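Local coordinates for ParA (Salmonella enterica subsp. enterica serovar Newport str. SL317, PDB 3EZF), which probably acts as a plasmid-partition ATPase that, in an ADP-dependent manner, binds DNA through a winged helix-turn-helix domain and regulates transcription, at residues A[48-51]-A[56-59]; A[72-77]-A[83-88]; A[91-96]-A[144-149]. All coordinates share one frame; numbering follows the deposited sequence.

Contact 1: A[48-51]-A[56-59]. With SO4 (sulfate ion), chain H.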
loop_
_atom_site.group_PDB
_atom_site.type_symbol
_atom_site.label_atom_id
_atom_site.label_comp_id
_atom_site.label_asym_id
_atom_site.label_seq_id
_atom_site.Cartn_x
_atom_site.Cartn_y
_atom_site.Cartn_z
ATOM N N ALA A 48 -39.679 -0.840 12.928
ATOM C CA ALA A 48 -38.274 -0.481 12.912
ATOM C C ALA A 48 -38.155 1.038 12.827
ATOM O O ALA A 48 -37.436 1.645 13.622
ATOM C CB ALA A 48 -37.589 -1.135 11.735
ATOM N N VAL A 49 -38.863 1.655 11.877
ATOM C CA VAL A 49 -38.805 3.112 11.725
ATOM C C VAL A 49 -39.271 3.806 13.007
ATOM O O VAL A 49 -38.789 4.888 13.352
ATOM C CB VAL A 49 -39.689 3.608 10.546
ATOM C CG1 VAL A 49 -39.430 5.085 10.278
ATOM C CG2 VAL A 49 -39.412 2.780 9.304
ATOM N N ALA A 50 -40.203 3.166 13.710
ATOM C CA ALA A 50 -40.739 3.714 14.946
ATOM C C ALA A 50 -39.641 3.744 15.998
ATOM O O ALA A 50 -39.553 4.690 16.784
ATOM C CB ALA A 50 -41.915 2.879 15.424
ATOM N N LYS A 51 -38.789 2.723 16.005
ATOM C CA LYS A 51 -37.702 2.679 16.970
ATOM C C LYS A 51 -36.627 3.722 16.674
ATOM O O LYS A 51 -35.675 3.864 17.437
ATOM C CB LYS A 51 -37.056 1.302 16.999
ATOM C CG LYS A 51 -38.022 0.178 17.285
ATOM C CD LYS A 51 -37.303 -1.107 17.680
ATOM C CE LYS A 51 -37.470 -1.367 19.175
ATOM N NZ LYS A 51 -36.930 -2.691 19.603
ATOM N N SER A 56 -42.102 7.342 16.569
ATOM C CA SER A 56 -42.822 6.346 17.331
ATOM C C SER A 56 -43.848 5.715 16.408
ATOM O O SER A 56 -44.141 6.257 15.349
ATOM C CB SER A 56 -43.536 7.025 18.484
ATOM O OG SER A 56 -44.559 7.866 17.988
ATOM N N ARG A 57 -44.408 4.579 16.815
ATOM C CA ARG A 57 -45.407 3.904 15.995
ATOM C C ARG A 57 -46.600 4.807 15.668
ATOM O O ARG A 57 -47.306 4.575 14.690
ATOM C CB ARG A 57 -45.882 2.615 16.678
ATOM C CG ARG A 57 -44.788 1.547 16.843
ATOM C CD ARG A 57 -45.386 0.156 17.072
ATOM N NE ARG A 57 -44.371 -0.887 17.241
ATOM C CZ ARG A 57 -44.650 -2.175 17.448
ATOM N NH1 ARG A 57 -45.908 -2.581 17.506
ATOM N NH2 ARG A 57 -43.675 -3.068 17.600
ATOM N N ARG A 58 -46.817 5.843 16.476
ATOM C CA ARG A 58 -47.926 6.765 16.245
ATOM C C ARG A 58 -47.506 7.774 15.187
ATOM O O ARG A 58 -48.292 8.096 14.295
ATOM C CB ARG A 58 -48.307 7.483 17.546
ATOM C CG ARG A 58 -49.581 8.327 17.479
ATOM C CD ARG A 58 -49.326 9.734 16.964
ATOM N NE ARG A 58 -48.492 10.513 17.881
ATOM C CZ ARG A 58 -48.025 11.736 17.626
ATOM N NH1 ARG A 58 -47.276 12.366 18.524
ATOM N NH2 ARG A 58 -48.299 12.325 16.467
ATOM N N ILE A 59 -46.264 8.258 15.285
ATOM C CA ILE A 59 -45.731 9.236 14.329
ATOM C C ILE A 59 -45.720 8.636 12.920
ATOM O O ILE A 59 -46.275 9.208 11.979
ATOM C CB ILE A 59 -44.269 9.626 14.645
ATOM C CG1 ILE A 59 -44.117 10.039 16.112
ATOM C CG2 ILE A 59 -43.810 10.717 13.675
ATOM C CD1 ILE A 59 -44.656 11.380 16.446
HETATM S S SO4 H . -46.984 15.742 17.275
HETATM O O1 SO4 H . -48.216 15.551 16.481
HETATM O O2 SO4 H . -46.744 17.185 17.476
HETATM O O3 SO4 H . -45.845 15.144 16.552
HETATM O O4 SO4 H . -47.125 15.088 18.590
#
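The methyl of A50 sits against the first turn of helix 57-69, and this one small side chain carries nearly all of the contact. A50 CB lies 3.3 Å from R57 N and 3.5 Å from R57 CG, at the point where the two CA traces are closest, 4.1 Å between A50 CA and S56 CA. The methyl fills this approach, and the contact between 48-51 and 56-59 is one of packing. R57 offers only the base of its side chain, and from CG to NE the chain runs fully extended. The side chain of S56 turns from A50 to its own backbone as the N-cap. Its OG accepts from I59 N at 3.2 Å, with an N-H...O angle of 162°, and more weakly from R58 N.

The CB of R58 is directed away from 48-51. Its CG is anti to the backbone N (chi1 -172°), and bends at chi2 and chi3 fold the chain so that the guanidinium presents its edge to a sulfate ion. R58 NH1 donates to sulfate O4 at 2.7 Å and NH2 to O1 at 3.2 Å, with the sulfur in the guanidinium plane; this two-pronged grip should limit rotation of the group. The CD1 methyl of I59 rests against one guanidinium face, 3.4 Å above its plane and toward the rim. R58 NH2 also bonds to Q62, and R99 binds the same sulfate. Two short-linked, closely packed helices in this region of the family are consistent with a helix-turn-helix, 57-69 being probably the recognition helix.

Contact 2: A[72-77]-A[83-88]. Unlike the reference sequence in segment 72-77: Q73 (reference Glu).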
loop_
_atom_site.group_PDB
_atom_site.type_symbol
_atom_site.label_atom_id
_atom_site.label_comp_id
_atom_site.label_asym_id
_atom_site.label_seq_id
_atom_site.Cartn_x
_atom_site.Cartn_y
_atom_site.Cartn_z
ATOM N N TYR A 72 -47.198 10.011 -3.135
ATOM C CA TYR A 72 -46.079 9.337 -2.488
ATOM C C TYR A 72 -46.421 7.872 -2.267
ATOM O O TYR A 72 -47.468 7.556 -1.702
ATOM C CB TYR A 72 -45.738 9.982 -1.140
ATOM C CG TYR A 72 -44.354 9.608 -0.665
ATOM C CD1 TYR A 72 -43.306 10.521 -0.729
ATOM C CD2 TYR A 72 -44.074 8.313 -0.220
ATOM C CE1 TYR A 72 -42.015 10.155 -0.368
ATOM C CE2 TYR A 72 -42.789 7.937 0.145
ATOM C CZ TYR A 72 -41.763 8.865 0.065
ATOM O OH TYR A 72 -40.482 8.510 0.395
ATOM N N GLN A 73 -45.510 6.995 -2.686
ATOM C CA GLN A 73 -45.675 5.542 -2.581
ATOM C C GLN A 73 -44.572 4.906 -1.782
ATOM O O GLN A 73 -43.410 4.952 -2.190
ATOM C CB GLN A 73 -45.579 4.909 -3.951
ATOM C CG GLN A 73 -46.425 3.705 -4.194
ATOM C CD GLN A 73 -47.155 3.929 -5.455
ATOM O OE1 GLN A 73 -47.917 4.890 -5.550
ATOM N NE2 GLN A 73 -46.911 3.094 -6.461
ATOM N N PHE A 74 -44.923 4.246 -0.695
ATOM C CA PHE A 74 -43.889 3.594 0.077
ATOM C C PHE A 74 -43.639 2.212 -0.534
ATOM O O PHE A 74 -44.509 1.635 -1.193
ATOM C CB PHE A 74 -44.314 3.470 1.546
ATOM C CG PHE A 74 -44.497 4.792 2.236
ATOM C CD1 PHE A 74 -43.424 5.435 2.835
ATOM C CD2 PHE A 74 -45.744 5.411 2.257
ATOM C CE1 PHE A 74 -43.591 6.674 3.437
ATOM C CE2 PHE A 74 -45.923 6.647 2.853
ATOM C CZ PHE A 74 -44.848 7.282 3.445
ATOM N N ASN A 75 -42.433 1.707 -0.317
ATOM C CA ASN A 75 -42.008 0.408 -0.814
ATOM C C ASN A 75 -42.705 -0.696 -0.001
ATOM O O ASN A 75 -42.897 -0.552 1.209
ATOM C CB ASN A 75 -40.482 0.328 -0.671
ATOM C CG ASN A 75 -39.884 -0.824 -1.411
ATOM O OD1 ASN A 75 -40.069 -0.961 -2.611
ATOM N ND2 ASN A 75 -39.147 -1.663 -0.701
ATOM N N LYS A 76 -43.101 -1.785 -0.661
ATOM C CA LYS A 76 -43.768 -2.895 0.029
ATOM C C LYS A 76 -43.294 -4.258 -0.466
ATOM O O LYS A 76 -43.123 -4.468 -1.665
ATOM C CB LYS A 76 -45.294 -2.809 -0.130
ATOM C CG LYS A 76 -45.925 -1.579 0.491
ATOM C CD LYS A 76 -46.074 -0.472 -0.528
ATOM C CE LYS A 76 -47.034 -0.887 -1.651
ATOM N NZ LYS A 76 -47.222 0.157 -2.719
ATOM N N LYS A 77 -43.093 -5.180 0.471
ATOM C CA LYS A 77 -42.645 -6.537 0.162
ATOM C C LYS A 77 -43.791 -7.486 -0.127
ATOM O O LYS A 77 -44.930 -7.280 0.286
ATOM C CB LYS A 77 -41.876 -7.145 1.326
ATOM C CG LYS A 77 -40.453 -6.713 1.505
ATOM C CD LYS A 77 -39.895 -7.448 2.716
ATOM C CE LYS A 77 -38.420 -7.165 2.937
ATOM N NZ LYS A 77 -37.568 -7.679 1.831
ATOM N N GLU A 83 -49.650 -7.995 1.488
ATOM C CA GLU A 83 -48.707 -6.834 1.124
ATOM C C GLU A 83 -48.025 -6.482 2.466
ATOM O O GLU A 83 -48.669 -6.595 3.507
ATOM C CB GLU A 83 -49.373 -5.482 0.663
ATOM C CG GLU A 83 -48.532 -4.572 -0.265
ATOM C CD GLU A 83 -48.270 -5.267 -1.570
ATOM O OE1 GLU A 83 -49.240 -5.550 -2.315
ATOM O OE2 GLU A 83 -47.093 -5.562 -1.841
ATOM N N GLN A 84 -46.785 -5.983 2.459
ATOM C CA GLN A 84 -46.026 -5.633 3.684
ATOM C C GLN A 84 -45.901 -4.120 3.906
ATOM O O GLN A 84 -46.905 -3.418 4.050
ATOM C CB GLN A 84 -44.629 -6.218 3.570
ATOM C CG GLN A 84 -44.480 -7.575 4.166
ATOM C CD GLN A 84 -44.611 -7.529 5.659
ATOM O OE1 GLN A 84 -44.425 -6.476 6.255
ATOM N NE2 GLN A 84 -44.918 -8.666 6.279
ATOM N N TYR A 85 -44.660 -3.636 3.918
ATOM C CA TYR A 85 -44.329 -2.225 4.118
ATOM C C TYR A 85 -42.864 -2.230 4.475
ATOM O O TYR A 85 -42.504 -2.446 5.626
ATOM C CB TYR A 85 -45.114 -1.612 5.279
ATOM C CG TYR A 85 -46.065 -0.506 4.865
ATOM C CD1 TYR A 85 -47.367 -0.458 5.364
ATOM C CD2 TYR A 85 -45.678 0.471 3.950
ATOM C CE1 TYR A 85 -48.259 0.518 4.956
ATOM C CE2 TYR A 85 -46.560 1.455 3.537
ATOM C CZ TYR A 85 -47.857 1.471 4.041
ATOM O OH TYR A 85 -48.779 2.403 3.611
ATOM N N ALA A 86 -42.021 -2.025 3.472
ATOM C CA ALA A 86 -40.587 -2.016 3.674
ATOM C C ALA A 86 -40.080 -0.705 3.151
ATOM O O ALA A 86 -39.699 -0.617 1.993
ATOM C CB ALA A 86 -39.954 -3.156 2.916
ATOM N N LEU A 87 -40.081 0.314 4.006
ATOM C CA LEU A 87 -39.643 1.648 3.613
ATOM C C LEU A 87 -38.144 1.651 3.382
ATOM O O LEU A 87 -37.403 0.955 4.076
ATOM C CB LEU A 87 -39.984 2.683 4.700
ATOM C CG LEU A 87 -41.235 2.585 5.574
ATOM C CD1 LEU A 87 -41.384 3.910 6.298
ATOM C CD2 LEU A 87 -42.476 2.295 4.747
ATOM N N THR A 88 -37.709 2.443 2.406
ATOM C CA THR A 88 -36.293 2.565 2.067
ATOM C C THR A 88 -35.658 3.736 2.797
ATOM O O THR A 88 -36.346 4.563 3.383
ATOM C CB THR A 88 -36.104 2.849 0.594
ATOM O OG1 THR A 88 -36.690 4.126 0.288
ATOM C CG2 THR A 88 -36.751 1.759 -0.235
#
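N75 clasps A86 with both its backbone and its side chain, linking the two sides of the hairpin-like loop. CG is anti to the backbone N (chi1 -168°), which carries the side chain across to 83-88. The CB of N75 lies beside A86 O and also touches T88 CG2 at 4.0 Å. One atom further out, CG passes beside A86 O, and at the tip ND2 donates to this oxygen at 2.9 Å. The acceptor lies close to the amide plane of N75, and the donor lies in the carbonyl plane of A86. The same ND2 rests near A86 CB. A86 N in turn donates to N75 O at 2.8 Å, but comes in about 40° above that carbonyl plane. A86 is thereby gripped at both N and O by one residue. Further along, Q84 N makes a weak bond to K77 O.

On the apolar side, F74 CB meets the edge of the Y85 ring in its plane, 3.6 Å from CE2, while F74 CD1 reaches L87 CD2 at 3.8 Å. Y72 CE2 lies over one face of the F74 ring, toward its rim. The hydroxyl of Y85 is bonded to E68 of helix 57-69, and F74 packs on I64 and M67 of the same helix. The aliphatic parts of the lysines pack on 83-86: K76 CB touches E83 CG, and K77 CG lies beside A86 CB. L87 is joined through its backbone to F44. A loosely paired hairpin-like loop that follows the probable recognition helix and packs its aromatics on it is consistent with the wing of a winged helix-turn-helix domain.

Contact 3: A[91-96]-A[144-149]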
loop_
_atom_site.group_PDB
_atom_site.type_symbol
_atom_site.label_atom_id
_atom_site.label_comp_id
_atom_site.label_asym_id
_atom_site.label_seq_id
_atom_site.Cartn_x
_atom_site.Cartn_y
_atom_site.Cartn_z
ATOM N N ASN A 91 -37.498 6.700 1.946
ATOM C CA ASN A 91 -38.834 6.759 2.536
ATOM C C ASN A 91 -38.718 7.322 3.964
ATOM O O ASN A 91 -39.432 8.266 4.330
ATOM C CB ASN A 91 -39.454 5.358 2.566
ATOM C CG ASN A 91 -39.697 4.797 1.175
ATOM O OD1 ASN A 91 -40.143 3.654 1.014
ATOM N ND2 ASN A 91 -39.404 5.597 0.163
ATOM N N VAL A 92 -37.806 6.738 4.747
ATOM C CA VAL A 92 -37.544 7.165 6.113
ATOM C C VAL A 92 -37.131 8.641 6.154
ATOM O O VAL A 92 -37.614 9.409 6.997
ATOM C CB VAL A 92 -36.417 6.322 6.756
ATOM C CG1 VAL A 92 -36.090 6.849 8.169
ATOM C CG2 VAL A 92 -36.845 4.866 6.820
ATOM N N ILE A 93 -36.224 9.032 5.261
ATOM C CA ILE A 93 -35.771 10.415 5.195
ATOM C C ILE A 93 -36.927 11.325 4.828
ATOM O O ILE A 93 -37.033 12.441 5.329
ATOM C CB ILE A 93 -34.674 10.586 4.148
ATOM C CG1 ILE A 93 -33.420 9.852 4.620
ATOM C CG2 ILE A 93 -34.414 12.071 3.888
ATOM C CD1 ILE A 93 -32.341 9.751 3.579
ATOM N N ASP A 94 -37.798 10.851 3.948
ATOM C CA ASP A 94 -38.939 11.653 3.551
ATOM C C ASP A 94 -39.977 11.779 4.671
ATOM O O ASP A 94 -40.714 12.770 4.730
ATOM C CB ASP A 94 -39.574 11.085 2.277
ATOM C CG ASP A 94 -38.745 11.375 1.033
ATOM O OD1 ASP A 94 -38.069 12.428 0.978
ATOM O OD2 ASP A 94 -38.782 10.557 0.100
ATOM N N ILE A 95 -40.039 10.787 5.559
ATOM C CA ILE A 95 -40.978 10.837 6.675
ATOM C C ILE A 95 -40.443 11.865 7.654
ATOM O O ILE A 95 -41.214 12.619 8.248
ATOM C CB ILE A 95 -41.104 9.475 7.404
ATOM C CG1 ILE A 95 -42.076 8.560 6.652
ATOM C CG2 ILE A 95 -41.578 9.693 8.841
ATOM C CD1 ILE A 95 -42.169 7.183 7.214
ATOM N N TYR A 96 -39.120 11.886 7.822
ATOM C CA TYR A 96 -38.470 12.835 8.730
ATOM C C TYR A 96 -38.647 14.228 8.149
ATOM O O TYR A 96 -38.702 15.228 8.883
ATOM C CB TYR A 96 -36.969 12.552 8.855
ATOM C CG TYR A 96 -36.571 11.549 9.906
ATOM C CD1 TYR A 96 -35.996 10.334 9.552
ATOM C CD2 TYR A 96 -36.717 11.838 11.261
ATOM C CE1 TYR A 96 -35.583 9.433 10.523
ATOM C CE2 TYR A 96 -36.305 10.939 12.251
ATOM C CZ TYR A 96 -35.736 9.739 11.876
ATOM O OH TYR A 96 -35.333 8.830 12.836
ATOM N N ARG A 144 -31.984 10.892 9.836
ATOM C CA ARG A 144 -32.690 12.162 9.954
ATOM C C ARG A 144 -31.849 13.317 9.432
ATOM O O ARG A 144 -32.340 14.437 9.298
ATOM C CB ARG A 144 -33.000 12.433 11.419
ATOM C CG ARG A 144 -31.781 12.237 12.302
ATOM C CD ARG A 144 -31.952 12.918 13.631
ATOM N NE ARG A 144 -32.089 14.358 13.449
ATOM C CZ ARG A 144 -32.158 15.222 14.448
ATOM N NH1 ARG A 144 -32.102 14.771 15.702
ATOM N NH2 ARG A 144 -32.279 16.523 14.186
ATOM N N HIS A 145 -30.572 13.053 9.171
ATOM C CA HIS A 145 -29.668 14.086 8.680
ATOM C C HIS A 145 -29.608 14.146 7.161
ATOM O O HIS A 145 -29.172 15.142 6.610
ATOM C CB HIS A 145 -28.250 13.870 9.220
ATOM C CG HIS A 145 -28.144 13.945 10.710
ATOM N ND1 HIS A 145 -28.535 15.049 11.432
ATOM C CD2 HIS A 145 -27.689 13.043 11.618
ATOM C CE1 HIS A 145 -28.332 14.828 12.721
ATOM N NE2 HIS A 145 -27.821 13.619 12.857
ATOM N N ASP A 146 -30.046 13.086 6.486
ATOM C CA ASP A 146 -30.016 13.052 5.025
ATOM C C ASP A 146 -28.613 13.486 4.614
ATOM O O ASP A 146 -28.445 14.332 3.748
ATOM C CB ASP A 146 -31.043 14.036 4.452
ATOM C CG ASP A 146 -31.430 13.716 3.010
ATOM O OD1 ASP A 146 -30.738 12.902 2.371
ATOM O OD2 ASP A 146 -32.427 14.287 2.517
ATOM N N LEU A 147 -27.611 12.910 5.269
ATOM C CA LEU A 147 -26.206 13.226 5.013
ATOM C C LEU A 147 -25.763 13.041 3.558
ATOM O O LEU A 147 -26.093 12.044 2.909
ATOM C CB LEU A 147 -25.331 12.374 5.937
ATOM C CG LEU A 147 -24.547 13.097 7.034
ATOM C CD1 LEU A 147 -25.398 14.177 7.664
ATOM C CD2 LEU A 147 -24.058 12.082 8.071
ATOM N N ARG A 148 -25.031 14.030 3.051
ATOM C CA ARG A 148 -24.493 14.022 1.685
ATOM C C ARG A 148 -22.972 13.974 1.828
ATOM O O ARG A 148 -22.349 14.964 2.221
ATOM C CB ARG A 148 -24.886 15.294 0.960
ATOM C CG ARG A 148 -26.377 15.516 0.823
ATOM C CD ARG A 148 -26.624 16.920 0.295
ATOM N NE ARG A 148 -25.974 17.931 1.128
ATOM C CZ ARG A 148 -25.957 19.230 0.863
ATOM N NH1 ARG A 148 -26.551 19.696 -0.226
ATOM N NH2 ARG A 148 -25.355 20.065 1.697
ATOM N N ILE A 149 -22.388 12.824 1.494
ATOM C CA ILE A 149 -20.959 12.581 1.643
ATOM C C ILE A 149 -20.171 12.365 0.343
ATOM O O ILE A 149 -20.583 11.593 -0.550
ATOM C CB ILE A 149 -20.747 11.352 2.551
ATOM C CG1 ILE A 149 -21.475 11.571 3.881
ATOM C CG2 ILE A 149 -19.262 11.100 2.777
ATOM C CD1 ILE A 149 -21.274 10.456 4.913
HETATM O O HOH W 1 -32.205 9.122 12.193
#
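I93 and Y96, one turn apart on helix 89-98, face R144 in the 3-10 turn that precedes strand 149-153 and D146 just after that turn. The closest CA pair is I93 and R144, 5.9 Å apart, and D146 adopts a left-handed helical backbone (phi 49°) that turns the chain away toward the strand. This is a domain interface: the helix belongs to the winged helix-turn-helix domain, whereas 144-149 leads into a parallel strand of the P-loop NTPase domain.

The side chains meet in two pairs. R144 CB stands over one face of the Y96 ring in a CH-pi contact, 3.7 Å from its centroid and only 9° off the ring normal. With chi1 at 49°, R144 CG sits between the backbone N and the carbonyl carbon; the chain beyond CB leads away from the tyrosine, and R144 CG comes to rest over one face of the H145 ring instead. On its own side of the interface, Y96 is held by a hydrogen bond from its hydroxyl to the backbone oxygen of P53.

The second pair crosses at about a right angle. I93 turns CG2 toward the D146 carboxylate, 3.3 Å from OD2, and its CD1 lies 3.7 Å from D146 OD1. An aliphatic branch therefore packs against a buried acidic group, whose charge is met by others: K103 forms a salt bridge with OD2 and R137 one with OD1. Such neighbours would be expected to keep the carboxylate ionised, and probably help to fix its orientation beside I93. A single water joins the two segments at the rim of the tyrosine, accepting from R144 N at 3.0 Å and donating weakly to Y96 OH at 3.2 Å.

Overall arrangement
The centres of contacts 1 and 2 both lie about 30 Å from the centre of the chain, whereas the centre of contact 3 is about 18 Å from it, where the DNA-binding domain meets the NTPase domain. The three centres are about 15 to 16 Å from one another. V49 of contact 1 joins the set, its CG2 lying 3.8 Å from L87 CD1 in contact 2 and 4.1 Å from V92 CG2 in contact 3. Contacts 2 and 3 share polar ties as well: Y72 OH lies 2.7 Å from D94 OD2, a probable hydrogen bond, and N75 N probably bonds to N91 OD1. The sulfate held at contact 1, probably from the crystallisation liquor, is consistent with a DNA-phosphate-binding surface.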